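Local atomic coordinates of yeast glycogen phosphorylase (Saccharomyces cerevisiae, PDB entry 1YGP), a protein that belongs to the carbohydrate phosphorylase family, has the two-domain GT-B architecture, assembles from two subunits and holds pyridoxal-5'-phosphate in a pocket. Residues E222-Q227 with L258-D263; L279-P284 with S310-L315; I228-Y233 with Q332-A337. One frame throughout, in Å; residues are numbered along the deposited sequence.

Contact 1: E222-Q227 with L258-D263; sequences ERNEVQ and LAVAYD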
ATOM      1  N   GLU A 222      -4.518  10.729  -0.070  1.00 13.40           N
ATOM      2  CA  GLU A 222      -3.108  10.663   0.293  1.00 14.28           C
ATOM      3  C   GLU A 222      -2.504  11.993  -0.146  1.00 18.84           C
ATOM      4  O   GLU A 222      -2.488  12.235  -1.364  1.00 20.97           O
ATOM      5  CB  GLU A 222      -2.439   9.528  -0.446  1.00 13.98           C
ATOM      6  CG  GLU A 222      -0.923   9.511  -0.235  1.00 24.64           C
ATOM      7  CD  GLU A 222      -0.120   8.453  -0.989  1.00 28.96           C
ATOM      8  OE1 GLU A 222      -0.482   8.072  -2.103  1.00 34.60           O
ATOM      9  OE2 GLU A 222       0.903   8.020  -0.466  1.00 33.60           O
ATOM     10  N   ARG A 223      -2.014  12.889   0.732  1.00 19.77           N
ATOM     11  CA  ARG A 223      -1.477  14.165   0.254  1.00 17.83           C
ATOM     12  C   ARG A 223       0.035  14.033   0.181  1.00 16.97           C
ATOM     13  O   ARG A 223       0.791  14.555   0.998  1.00 18.45           O
ATOM     14  CB  ARG A 223      -1.787  15.370   1.175  1.00 12.67           C
ATOM     15  CG  ARG A 223      -3.128  15.440   1.874  1.00 15.94           C
ATOM     16  CD  ARG A 223      -4.333  15.185   0.999  1.00 12.96           C
ATOM     17  NE  ARG A 223      -4.419  16.108  -0.118  1.00 24.24           N
ATOM     18  CZ  ARG A 223      -5.470  16.913  -0.293  1.00 28.35           C
ATOM     19  NH1 ARG A 223      -6.505  16.936   0.552  1.00 28.80           N
ATOM     20  NH2 ARG A 223      -5.518  17.671  -1.383  1.00 31.34           N
ATOM     21  N   ASN A 224       0.533  13.377  -0.851  1.00 16.78           N
ATOM     22  CA  ASN A 224       1.970  13.211  -1.047  1.00 20.09           C
ATOM     23  C   ASN A 224       2.781  14.510  -1.080  1.00 20.09           C
ATOM     24  O   ASN A 224       4.004  14.514  -0.987  1.00 19.34           O
ATOM     25  CB  ASN A 224       2.179  12.455  -2.336  1.00 25.13           C
ATOM     26  CG  ASN A 224       3.028  11.221  -2.116  1.00 30.56           C
ATOM     27  OD1 ASN A 224       2.814  10.436  -1.188  1.00 31.28           O
ATOM     28  ND2 ASN A 224       4.015  11.012  -2.974  1.00 36.55           N
ATOM     29  N   GLU A 225       2.058  15.620  -1.270  1.00 19.54           N
ATOM     30  CA  GLU A 225       2.531  16.989  -1.285  1.00 14.78           C
ATOM     31  C   GLU A 225       2.921  17.473   0.112  1.00 15.17           C
ATOM     32  O   GLU A 225       3.912  18.169   0.295  1.00 19.73           O
ATOM     33  CB  GLU A 225       1.440  17.897  -1.808  1.00 13.68           C
ATOM     34  CG  GLU A 225       0.922  17.648  -3.215  1.00 18.97           C
ATOM     35  CD  GLU A 225      -0.183  16.614  -3.311  1.00 23.29           C
ATOM     36  OE1 GLU A 225       0.104  15.430  -3.476  1.00 34.83           O
ATOM     37  OE2 GLU A 225      -1.345  16.986  -3.229  1.00 28.55           O
ATOM     38  N   VAL A 226       2.186  17.119   1.158  1.00 13.38           N
ATOM     39  CA  VAL A 226       2.456  17.581   2.505  1.00  9.88           C
ATOM     40  C   VAL A 226       3.414  16.597   3.132  1.00  7.44           C
ATOM     41  O   VAL A 226       2.979  15.523   3.545  1.00 13.02           O
ATOM     42  CB  VAL A 226       1.104  17.648   3.272  1.00 13.68           C
ATOM     43  CG1 VAL A 226       1.288  18.039   4.719  1.00 14.73           C
ATOM     44  CG2 VAL A 226       0.244  18.743   2.657  1.00 17.07           C
ATOM     45  N   GLN A 227       4.709  16.905   3.164  1.00  8.61           N
ATOM     46  CA  GLN A 227       5.726  16.096   3.847  1.00  6.57           C
ATOM     47  C   GLN A 227       6.482  16.890   4.910  1.00  7.12           C
ATOM     48  O   GLN A 227       7.357  17.678   4.556  1.00 12.03           O
ATOM     49  CB  GLN A 227       6.732  15.579   2.862  1.00  2.90           C
ATOM     50  CG  GLN A 227       6.107  14.559   1.949  1.00 15.69           C
ATOM     51  CD  GLN A 227       7.086  14.017   0.926  1.00 22.39           C
ATOM     52  OE1 GLN A 227       8.303  13.976   1.115  1.00 28.31           O
ATOM     53  NE2 GLN A 227       6.593  13.595  -0.221  1.00 24.55           N
ATOM     54  N   LEU A 258      10.001  11.496   7.944  1.00  6.39           N
ATOM     55  CA  LEU A 258       9.096  12.376   7.243  1.00  7.43           C
ATOM     56  C   LEU A 258       7.687  12.047   7.611  1.00  9.43           C
ATOM     57  O   LEU A 258       7.382  10.864   7.753  1.00 13.10           O
ATOM     58  CB  LEU A 258       9.195  12.241   5.755  1.00  5.27           C
ATOM     59  CG  LEU A 258      10.417  12.791   5.080  1.00 10.65           C
ATOM     60  CD1 LEU A 258      10.178  12.726   3.592  1.00  9.32           C
ATOM     61  CD2 LEU A 258      10.661  14.239   5.453  1.00 11.76           C
ATOM     62  N   ALA A 259       6.833  13.056   7.746  1.00  9.26           N
ATOM     63  CA  ALA A 259       5.445  12.843   8.085  1.00  8.90           C
ATOM     64  C   ALA A 259       4.690  13.188   6.811  1.00 11.46           C
ATOM     65  O   ALA A 259       4.824  14.292   6.280  1.00 15.70           O
ATOM     66  CB  ALA A 259       5.043  13.774   9.193  1.00  2.00           C
ATOM     67  N   VAL A 260       3.950  12.256   6.239  1.00 10.37           N
ATOM     68  CA  VAL A 260       3.191  12.512   5.036  1.00  7.44           C
ATOM     69  C   VAL A 260       1.753  12.449   5.518  1.00  7.99           C
ATOM     70  O   VAL A 260       1.399  11.515   6.259  1.00  9.19           O
ATOM     71  CB  VAL A 260       3.537  11.408   4.016  1.00  8.32           C
ATOM     72  CG1 VAL A 260       2.649  11.450   2.785  1.00  7.04           C
ATOM     73  CG2 VAL A 260       4.985  11.616   3.611  1.00 12.01           C
ATOM     74  N   ALA A 261       0.946  13.442   5.150  1.00  5.19           N
ATOM     75  CA  ALA A 261      -0.452  13.515   5.536  1.00  2.00           C
ATOM     76  C   ALA A 261      -1.380  12.705   4.654  1.00  4.42           C
ATOM     77  O   ALA A 261      -1.113  12.497   3.456  1.00  8.26           O
ATOM     78  CB  ALA A 261      -0.947  14.935   5.478  1.00  2.22           C
ATOM     79  N   TYR A 262      -2.464  12.226   5.274  1.00  2.00           N
ATOM     80  CA  TYR A 262      -3.563  11.533   4.622  1.00  2.00           C
ATOM     81  C   TYR A 262      -4.823  12.195   5.170  1.00  5.18           C
ATOM     82  O   TYR A 262      -5.013  12.337   6.387  1.00  7.57           O
ATOM     83  CB  TYR A 262      -3.583  10.060   4.982  1.00  2.00           C
ATOM     84  CG  TYR A 262      -2.540   9.227   4.262  1.00  6.01           C
ATOM     85  CD1 TYR A 262      -1.190   9.364   4.604  1.00  8.21           C
ATOM     86  CD2 TYR A 262      -2.916   8.323   3.264  1.00  7.44           C
ATOM     87  CE1 TYR A 262      -0.216   8.609   3.958  1.00  5.30           C
ATOM     88  CE2 TYR A 262      -1.937   7.557   2.608  1.00  5.78           C
ATOM     89  CZ  TYR A 262      -0.592   7.712   2.965  1.00  4.62           C
ATOM     90  OH  TYR A 262       0.399   6.977   2.351  1.00  7.34           O
ATOM     91  N   ASP A 263      -5.657  12.708   4.280  1.00  4.20           N
ATOM     92  CA  ASP A 263      -6.888  13.362   4.628  1.00  2.00           C
ATOM     93  C   ASP A 263      -8.138  12.504   4.539  1.00  6.63           C
ATOM     94  O   ASP A 263      -8.458  11.853   3.535  1.00  6.10           O
ATOM     95  CB  ASP A 263      -7.013  14.567   3.738  1.00  2.00           C
ATOM     96  CG  ASP A 263      -6.151  15.741   4.174  1.00  6.89           C
ATOM     97  OD1 ASP A 263      -5.776  15.822   5.334  1.00  4.50           O
ATOM     98  OD2 ASP A 263      -5.863  16.609   3.357  1.00 11.86           O
TER

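Contact 2: L279-P284 with S310-L315; sequences LWQARP and SITAVL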
ATOM      1  N   LEU A 279      -4.238  12.524   9.194  1.00  6.49           N
ATOM      2  CA  LEU A 279      -3.500  11.490   9.886  1.00  5.18           C
ATOM      3  C   LEU A 279      -2.103  11.483   9.267  1.00  4.20           C
ATOM      4  O   LEU A 279      -1.962  11.848   8.098  1.00  3.80           O
ATOM      5  CB  LEU A 279      -4.239  10.172   9.678  1.00  5.49           C
ATOM      6  CG  LEU A 279      -5.745  10.181   9.905  1.00  4.54           C
ATOM      7  CD1 LEU A 279      -6.372   9.231   8.920  1.00  5.40           C
ATOM      8  CD2 LEU A 279      -6.081   9.828  11.332  1.00  6.34           C
ATOM      9  N   TRP A 280      -1.067  11.118  10.011  1.00  2.00           N
ATOM     10  CA  TRP A 280       0.280  11.121   9.510  1.00  2.00           C
ATOM     11  C   TRP A 280       0.785   9.704   9.394  1.00  2.00           C
ATOM     12  O   TRP A 280       0.500   8.870  10.255  1.00  3.64           O
ATOM     13  CB  TRP A 280       1.219  11.874  10.459  1.00  2.00           C
ATOM     14  CG  TRP A 280       0.825  13.323  10.702  1.00  6.10           C
ATOM     15  CD1 TRP A 280       0.186  13.741  11.851  1.00  2.00           C
ATOM     16  CD2 TRP A 280       0.987  14.323   9.786  1.00  4.66           C
ATOM     17  NE1 TRP A 280      -0.069  15.011  11.652  1.00  2.00           N
ATOM     18  CE2 TRP A 280       0.381  15.404  10.443  1.00  3.96           C
ATOM     19  CE3 TRP A 280       1.538  14.464   8.511  1.00  2.00           C
ATOM     20  CZ2 TRP A 280       0.320  16.643   9.797  1.00  5.39           C
ATOM     21  CZ3 TRP A 280       1.471  15.709   7.880  1.00  4.87           C
ATOM     22  CH2 TRP A 280       0.863  16.790   8.516  1.00  2.00           C
ATOM     23  N   GLN A 281       1.569   9.421   8.359  1.00  5.45           N
ATOM     24  CA  GLN A 281       2.267   8.152   8.154  1.00  3.07           C
ATOM     25  C   GLN A 281       3.743   8.487   8.238  1.00  2.29           C
ATOM     26  O   GLN A 281       4.110   9.525   7.665  1.00  3.26           O
ATOM     27  CB  GLN A 281       1.965   7.623   6.789  1.00  7.85           C
ATOM     28  CG  GLN A 281       2.869   6.504   6.308  1.00 16.79           C
ATOM     29  CD  GLN A 281       2.365   5.996   4.987  1.00 21.97           C
ATOM     30  OE1 GLN A 281       1.660   4.999   4.975  1.00 31.77           O
ATOM     31  NE2 GLN A 281       2.623   6.625   3.846  1.00 14.90           N
ATOM     32  N   ALA A 282       4.594   7.695   8.893  1.00  2.00           N
ATOM     33  CA  ALA A 282       6.007   8.039   8.957  1.00  2.00           C
ATOM     34  C   ALA A 282       6.746   7.448   7.788  1.00  2.98           C
ATOM     35  O   ALA A 282       6.486   6.287   7.464  1.00  9.23           O
ATOM     36  CB  ALA A 282       6.689   7.489  10.171  1.00  5.58           C
ATOM     37  N   ARG A 283       7.633   8.174   7.116  1.00  2.89           N
ATOM     38  CA  ARG A 283       8.391   7.657   5.985  1.00  2.70           C
ATOM     39  C   ARG A 283       9.866   7.967   6.218  1.00  5.08           C
ATOM     40  O   ARG A 283      10.155   8.881   6.994  1.00  8.01           O
ATOM     41  CB  ARG A 283       7.915   8.293   4.701  1.00  2.00           C
ATOM     42  CG  ARG A 283       6.555   7.714   4.292  1.00  3.72           C
ATOM     43  CD  ARG A 283       6.215   8.205   2.892  1.00 10.56           C
ATOM     44  NE  ARG A 283       4.825   7.996   2.513  1.00 13.74           N
ATOM     45  CZ  ARG A 283       4.252   8.664   1.493  1.00 15.06           C
ATOM     46  NH1 ARG A 283       4.934   9.554   0.761  1.00 16.17           N
ATOM     47  NH2 ARG A 283       2.956   8.496   1.229  1.00  5.10           N
ATOM     48  N   PRO A 284      10.835   7.181   5.722  1.00  5.09           N
ATOM     49  CA  PRO A 284      12.266   7.431   5.817  1.00  3.43           C
ATOM     50  C   PRO A 284      12.708   8.595   4.951  1.00  8.80           C
ATOM     51  O   PRO A 284      12.042   8.920   3.961  1.00  9.31           O
ATOM     52  CB  PRO A 284      12.887   6.152   5.386  1.00  4.03           C
ATOM     53  CG  PRO A 284      11.908   5.696   4.326  1.00  2.00           C
ATOM     54  CD  PRO A 284      10.602   5.917   5.033  1.00  3.65           C
ATOM     55  N   SER A 310       8.345   2.019  11.952  1.00  8.62           N
ATOM     56  CA  SER A 310       7.972   1.579  13.287  1.00  8.65           C
ATOM     57  C   SER A 310       7.015   2.582  13.908  1.00 10.94           C
ATOM     58  O   SER A 310       5.998   2.212  14.499  1.00 20.27           O
ATOM     59  CB  SER A 310       9.144   1.510  14.212  1.00 10.41           C
ATOM     60  OG  SER A 310      10.257   0.916  13.583  1.00 18.97           O
ATOM     61  N   ILE A 311       7.276   3.869  13.707  1.00  8.30           N
ATOM     62  CA  ILE A 311       6.495   4.935  14.313  1.00  6.08           C
ATOM     63  C   ILE A 311       5.020   4.883  13.942  1.00  7.12           C
ATOM     64  O   ILE A 311       4.206   5.263  14.782  1.00 13.06           O
ATOM     65  CB  ILE A 311       7.083   6.288  13.900  1.00  4.66           C
ATOM     66  CG1 ILE A 311       8.568   6.350  14.176  1.00  2.00           C
ATOM     67  CG2 ILE A 311       6.412   7.377  14.710  1.00  2.11           C
ATOM     68  CD1 ILE A 311       9.177   7.529  13.403  1.00  6.14           C
ATOM     69  N   THR A 312       4.567   4.490  12.752  1.00  7.15           N
ATOM     70  CA  THR A 312       3.133   4.381  12.555  1.00  5.35           C
ATOM     71  C   THR A 312       2.699   2.949  12.292  1.00  5.83           C
ATOM     72  O   THR A 312       1.580   2.700  11.828  1.00 12.72           O
ATOM     73  CB  THR A 312       2.721   5.315  11.417  1.00  2.00           C
ATOM     74  OG1 THR A 312       3.645   5.096  10.375  1.00 10.35           O
ATOM     75  CG2 THR A 312       2.732   6.778  11.795  1.00  2.00           C
ATOM     76  N   ALA A 313       3.520   1.946  12.610  1.00  4.52           N
ATOM     77  CA  ALA A 313       3.094   0.576  12.408  1.00  3.57           C
ATOM     78  C   ALA A 313       1.962   0.104  13.301  1.00  5.83           C
ATOM     79  O   ALA A 313       1.005  -0.444  12.755  1.00  9.91           O
ATOM     80  CB  ALA A 313       4.205  -0.407  12.637  1.00  2.00           C
ATOM     81  N   VAL A 314       1.991   0.336  14.624  1.00  8.82           N
ATOM     82  CA  VAL A 314       1.040  -0.247  15.576  1.00  7.77           C
ATOM     83  C   VAL A 314       0.645   0.738  16.671  1.00  9.43           C
ATOM     84  O   VAL A 314       1.453   1.537  17.145  1.00 11.50           O
ATOM     85  CB  VAL A 314       1.742  -1.548  16.103  1.00  6.26           C
ATOM     86  CG1 VAL A 314       1.671  -1.828  17.589  1.00  7.07           C
ATOM     87  CG2 VAL A 314       0.998  -2.666  15.431  1.00  8.17           C
ATOM     88  N   LEU A 315      -0.615   0.713  17.065  1.00 12.39           N
ATOM     89  CA  LEU A 315      -1.140   1.578  18.111  1.00 16.03           C
ATOM     90  C   LEU A 315      -0.778   1.058  19.502  1.00 19.23           C
ATOM     91  O   LEU A 315      -0.773  -0.150  19.725  1.00 22.96           O
ATOM     92  CB  LEU A 315      -2.637   1.643  17.887  1.00 15.27           C
ATOM     93  CG  LEU A 315      -3.634   2.106  18.914  1.00 16.62           C
ATOM     94  CD1 LEU A 315      -3.372   3.500  19.415  1.00 18.02           C
ATOM     95  CD2 LEU A 315      -4.966   2.067  18.223  1.00 20.69           C
TER

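Contact 3: I228-Y233 with Q332-A337; sequences IPVTFY and QYFWCA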
ATOM      1  N   ILE A 228       6.200  16.778   6.207  1.00  7.03           N
ATOM      2  CA  ILE A 228       6.882  17.526   7.276  1.00  9.09           C
ATOM      3  C   ILE A 228       8.125  16.745   7.713  1.00  9.05           C
ATOM      4  O   ILE A 228       7.946  15.554   7.957  1.00 16.02           O
ATOM      5  CB  ILE A 228       5.978  17.698   8.542  1.00 11.66           C
ATOM      6  CG1 ILE A 228       4.525  18.109   8.275  1.00  9.56           C
ATOM      7  CG2 ILE A 228       6.636  18.776   9.358  1.00 10.26           C
ATOM      8  CD1 ILE A 228       4.307  19.506   7.671  1.00 19.31           C
ATOM      9  N   PRO A 229       9.374  17.230   7.815  1.00 10.44           N
ATOM     10  CA  PRO A 229      10.488  16.579   8.546  1.00  9.34           C
ATOM     11  C   PRO A 229      10.358  16.649  10.069  1.00 11.65           C
ATOM     12  O   PRO A 229       9.903  17.666  10.615  1.00 17.12           O
ATOM     13  CB  PRO A 229      11.732  17.282   8.070  1.00  6.02           C
ATOM     14  CG  PRO A 229      11.313  17.812   6.715  1.00  7.76           C
ATOM     15  CD  PRO A 229       9.895  18.305   6.984  1.00  6.58           C
ATOM     16  N   VAL A 230      10.753  15.604  10.793  1.00  8.44           N
ATOM     17  CA  VAL A 230      10.602  15.507  12.238  1.00  4.44           C
ATOM     18  C   VAL A 230      11.948  14.975  12.697  1.00  9.12           C
ATOM     19  O   VAL A 230      12.500  14.081  12.052  1.00 14.39           O
ATOM     20  CB  VAL A 230       9.445  14.529  12.571  1.00  2.07           C
ATOM     21  CG1 VAL A 230       9.447  14.177  14.043  1.00  7.28           C
ATOM     22  CG2 VAL A 230       8.106  15.187  12.294  1.00  2.00           C
ATOM     23  N   THR A 231      12.473  15.422  13.825  1.00 11.65           N
ATOM     24  CA  THR A 231      13.848  15.135  14.219  1.00 12.99           C
ATOM     25  C   THR A 231      13.950  14.472  15.573  1.00 14.50           C
ATOM     26  O   THR A 231      13.179  14.790  16.488  1.00 16.88           O
ATOM     27  CB  THR A 231      14.586  16.498  14.170  1.00 12.12           C
ATOM     28  OG1 THR A 231      14.841  16.641  12.788  1.00 14.17           O
ATOM     29  CG2 THR A 231      15.854  16.648  14.971  1.00 12.45           C
ATOM     30  N   PHE A 232      14.892  13.560  15.721  1.00 12.10           N
ATOM     31  CA  PHE A 232      15.061  12.928  17.010  1.00 12.66           C
ATOM     32  C   PHE A 232      16.533  12.951  17.345  1.00 13.87           C
ATOM     33  O   PHE A 232      17.392  13.039  16.453  1.00 12.97           O
ATOM     34  CB  PHE A 232      14.579  11.497  16.975  1.00 10.45           C
ATOM     35  CG  PHE A 232      13.100  11.391  16.653  1.00 12.09           C
ATOM     36  CD1 PHE A 232      12.153  11.752  17.611  1.00  6.87           C
ATOM     37  CD2 PHE A 232      12.699  10.932  15.392  1.00 10.40           C
ATOM     38  CE1 PHE A 232      10.803  11.649  17.291  1.00 11.72           C
ATOM     39  CE2 PHE A 232      11.344  10.837  15.090  1.00  8.93           C
ATOM     40  CZ  PHE A 232      10.392  11.194  16.038  1.00  9.14           C
ATOM     41  N   TYR A 233      16.798  12.888  18.653  1.00 14.34           N
ATOM     42  CA  TYR A 233      18.125  12.842  19.247  1.00 11.40           C
ATOM     43  C   TYR A 233      18.815  14.155  18.957  1.00 13.37           C
ATOM     44  O   TYR A 233      18.162  15.186  18.757  1.00 12.44           O
ATOM     45  CB  TYR A 233      18.924  11.653  18.667  1.00  8.48           C
ATOM     46  CG  TYR A 233      18.190  10.343  18.893  1.00  9.71           C
ATOM     47  CD1 TYR A 233      18.126   9.796  20.169  1.00  7.29           C
ATOM     48  CD2 TYR A 233      17.551   9.707  17.826  1.00 11.64           C
ATOM     49  CE1 TYR A 233      17.425   8.617  20.388  1.00  6.96           C
ATOM     50  CE2 TYR A 233      16.845   8.527  18.038  1.00 10.20           C
ATOM     51  CZ  TYR A 233      16.796   7.996  19.324  1.00  9.96           C
ATOM     52  OH  TYR A 233      16.151   6.809  19.553  1.00 10.20           O
ATOM     53  N   GLN A 332       4.644   9.841  19.964  1.00 12.39           N
ATOM     54  CA  GLN A 332       3.922  10.999  20.493  1.00  8.65           C
ATOM     55  C   GLN A 332       4.610  12.300  20.089  1.00  8.46           C
ATOM     56  O   GLN A 332       3.940  13.311  19.817  1.00  6.05           O
ATOM     57  CB  GLN A 332       3.839  10.941  22.016  1.00  8.84           C
ATOM     58  CG  GLN A 332       3.067   9.765  22.579  1.00 13.54           C
ATOM     59  CD  GLN A 332       2.832   9.814  24.079  1.00 15.30           C
ATOM     60  OE1 GLN A 332       1.819   9.324  24.593  1.00 21.33           O
ATOM     61  NE2 GLN A 332       3.706  10.406  24.873  1.00 22.31           N
ATOM     62  N   TYR A 333       5.949  12.309  19.995  1.00  5.99           N
ATOM     63  CA  TYR A 333       6.601  13.498  19.495  1.00  7.04           C
ATOM     64  C   TYR A 333       6.263  13.650  18.014  1.00  7.15           C
ATOM     65  O   TYR A 333       5.685  14.688  17.692  1.00  9.52           O
ATOM     66  CB  TYR A 333       8.126  13.448  19.649  1.00  8.88           C
ATOM     67  CG  TYR A 333       8.741  14.763  19.188  1.00 11.39           C
ATOM     68  CD1 TYR A 333       8.103  15.976  19.463  1.00 11.29           C
ATOM     69  CD2 TYR A 333       9.894  14.758  18.412  1.00 14.25           C
ATOM     70  CE1 TYR A 333       8.601  17.167  18.948  1.00 16.02           C
ATOM     71  CE2 TYR A 333      10.405  15.948  17.895  1.00 13.28           C
ATOM     72  CZ  TYR A 333       9.747  17.142  18.161  1.00 13.21           C
ATOM     73  OH  TYR A 333      10.189  18.326  17.615  1.00 12.99           O
ATOM     74  N   PHE A 334       6.527  12.680  17.117  1.00  7.21           N
ATOM     75  CA  PHE A 334       6.225  12.724  15.677  1.00  2.90           C
ATOM     76  C   PHE A 334       4.845  13.323  15.334  1.00  3.39           C
ATOM     77  O   PHE A 334       4.702  14.264  14.550  1.00  4.65           O
ATOM     78  CB  PHE A 334       6.370  11.286  15.178  1.00  2.00           C
ATOM     79  CG  PHE A 334       5.955  11.029  13.739  1.00  4.38           C
ATOM     80  CD1 PHE A 334       6.792  11.401  12.691  1.00  2.87           C
ATOM     81  CD2 PHE A 334       4.706  10.466  13.469  1.00  3.59           C
ATOM     82  CE1 PHE A 334       6.378  11.226  11.377  1.00  2.41           C
ATOM     83  CE2 PHE A 334       4.299  10.294  12.146  1.00  8.79           C
ATOM     84  CZ  PHE A 334       5.134  10.678  11.097  1.00  6.71           C
ATOM     85  N   TRP A 335       3.790  12.859  15.969  1.00  2.99           N
ATOM     86  CA  TRP A 335       2.464  13.368  15.724  1.00  4.06           C
ATOM     87  C   TRP A 335       2.326  14.767  16.269  1.00  7.16           C
ATOM     88  O   TRP A 335       1.748  15.584  15.541  1.00  9.54           O
ATOM     89  CB  TRP A 335       1.496  12.395  16.360  1.00  5.65           C
ATOM     90  CG  TRP A 335       0.111  12.855  16.785  1.00  5.82           C
ATOM     91  CD1 TRP A 335      -0.884  13.278  15.933  1.00  6.21           C
ATOM     92  CD2 TRP A 335      -0.281  12.793  18.091  1.00  2.29           C
ATOM     93  NE1 TRP A 335      -1.924  13.467  16.717  1.00  4.15           N
ATOM     94  CE2 TRP A 335      -1.610  13.190  18.006  1.00  3.31           C
ATOM     95  CE3 TRP A 335       0.311  12.450  19.303  1.00  2.00           C
ATOM     96  CZ2 TRP A 335      -2.358  13.234  19.179  1.00  2.00           C
ATOM     97  CZ3 TRP A 335      -0.455  12.506  20.457  1.00  2.00           C
ATOM     98  CH2 TRP A 335      -1.781  12.893  20.397  1.00  2.00           C
ATOM     99  N   CYS A 336       2.816  15.107  17.476  1.00  8.43           N
ATOM    100  CA  CYS A 336       2.723  16.484  17.980  1.00  7.26           C
ATOM    101  C   CYS A 336       3.468  17.522  17.135  1.00  4.71           C
ATOM    102  O   CYS A 336       2.969  18.602  16.819  1.00  3.08           O
ATOM    103  CB  CYS A 336       3.256  16.528  19.382  1.00 13.85           C
ATOM    104  SG  CYS A 336       2.032  15.779  20.471  1.00 16.85           S
ATOM    105  N   ALA A 337       4.645  17.124  16.687  1.00  2.00           N
ATOM    106  CA  ALA A 337       5.532  17.904  15.865  1.00  3.36           C
ATOM    107  C   ALA A 337       4.935  18.274  14.508  1.00  7.30           C
ATOM    108  O   ALA A 337       4.786  19.461  14.178  1.00  9.46           O
ATOM    109  CB  ALA A 337       6.802  17.098  15.655  1.00  3.43           C
TER

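Contact 1: E222-Q227 with L258-D263
R223 meets the neighbouring strand twice, through its backbone and through its guanidinium. Its N donates to O of A261 at 2.9 Å, and its NH1 makes a salt bridge to OD2 of D263, also 2.9 Å. That bond uses the anti lone pair of OD2 and comes in 31° out of the guanidinium plane, with guanidinium and carboxylate turned almost perpendicular, at 83°. The arginine chain, bent at chi2 and chi3, also lays CG and CD against the same oxygen. On the other face of the sheet E222 runs beside Y262, both pointing the same way. CG of E222, anti to the backbone N (chi1 173°), sits 3.6 Å from CE2 of the ring, while CA makes an off-centre CH-pi contact.

Strand 221-232 then breaks in a type I turn from R223 to V226, steadied by a bond of 2.9 Å from NE2 of Q227 to O of N224. Pairing resumes with a weak bond from A261 N to V226 O, and CG of Q227 packs 3.6 Å from CG2 of V260. Further out, R283 of strand 274-284 holds E222, N224 and the hydroxyl of Y262, R278 takes OD1 of D263, and E225 forms a salt bridge with R58 of the second subunit. With an arginine at each of its oxygens, D263 probably stays ionised, so charge pairing probably adds to the backbone bond beside the turn.

Contact 2: L279-P284 with S310-L315
Q281 and T312 mark the closest approach of the two backbones, CA to CA 5.9 Å, where the weakly bonded last turn of helix 303-313 comes up against strand 274-284. The one hydrogen bond across the contact runs from the backbone to a side chain: N of A282 donates to OG1 of T312 at 3.1 Å, almost straight at 177°. A chi1 of 47° sets OG1 between the backbone N and the carbonyl carbon of the threonine, while CG2, anti to the carbonyl carbon, lies 3.4 Å from O of W280. The threonine thus reaches along one edge of the strand with both branches, its hydroxyl on the amide of one residue and its methyl against the carbonyl two residues earlier.

In the mixed sheet of the N-terminal half of this GT-B protein, Q281 and R283 bond to strand 255-267 through their backbones, and W280 bonds on the other side to G188 and R190. T312 therefore meets A282 on the side of the strand where W280 finds those partners, and a helix side chain takes the amide.

CB of A282 points toward the helix and rests 3.9 Å from CB of I311, with CD1 of the isoleucine slightly farther off. The indole of W280 leads away from the helix end, and its NE1 bonds to OG of S339.

Contact 3: I228-Y233 with Q332-A337
F232 and Y333 slide past each other in opposite directions, their rings turned by 80° and the centroids 5.8 Å apart. CE1 of F232 comes to the edge of the tyrosine ring, near its plane, meeting CD2 at 3.4 Å. The same ring edge receives O of T231, 3.3 Å from CE2. CB of Y333 points toward the strand, and CG is set anti to the backbone N (chi1 -176°); one face of the ring is lined by CB of A337, one helical turn later and offset toward the rim. F232 has a second neighbour at its far end, where CB of F334 sits at the ring edge, 4.1 Å from CZ.

V230, two residues before F232, crosses F334 at about a right angle. Both methyls touch the helix: CG1 lies 3.9 Å from CA of F334 and also nears CD1 of that ring, and CG2 reaches CD1 and, at 4.1 Å, CB of A337. The N-to-C directions of strand 228-232 and helix 332-337 differ by 143°, the axes 8.7 Å apart. Helix 322-350 packs on one face of the mixed sheet at strand 221-232, an outermost strand within this chain.

No hydrogen bond joins the two segments. The hydroxyl of Y333 turns to E376. What holds strand and helix together is thus apolar contact, with a carbonyl oxygen near the rim of the tyrosine, an approach that may be weakly attractive.

In the fold
From the N terminus, strand 221-232 supplies the first segments of contacts 1 and 3 in succession. Contact 1 closes first, when the chain returns along 258-263 as the neighbouring strand. Strand 274-284 follows at its other side and opens contact 2, which closes at the end of helix 303-313. Contact 3 closes last, at 332-337 in the long helix 322-350; its loop encloses all of contact 2 and crosses that of contact 1. Side chains bridge the three: R283 joins contact 2 to E222 of contact 1, and the ring of F334 in contact 3 touches A259, A282 and I311. Together they bind the three antiparallel strands at one end of the mixed sheet to two successive helices.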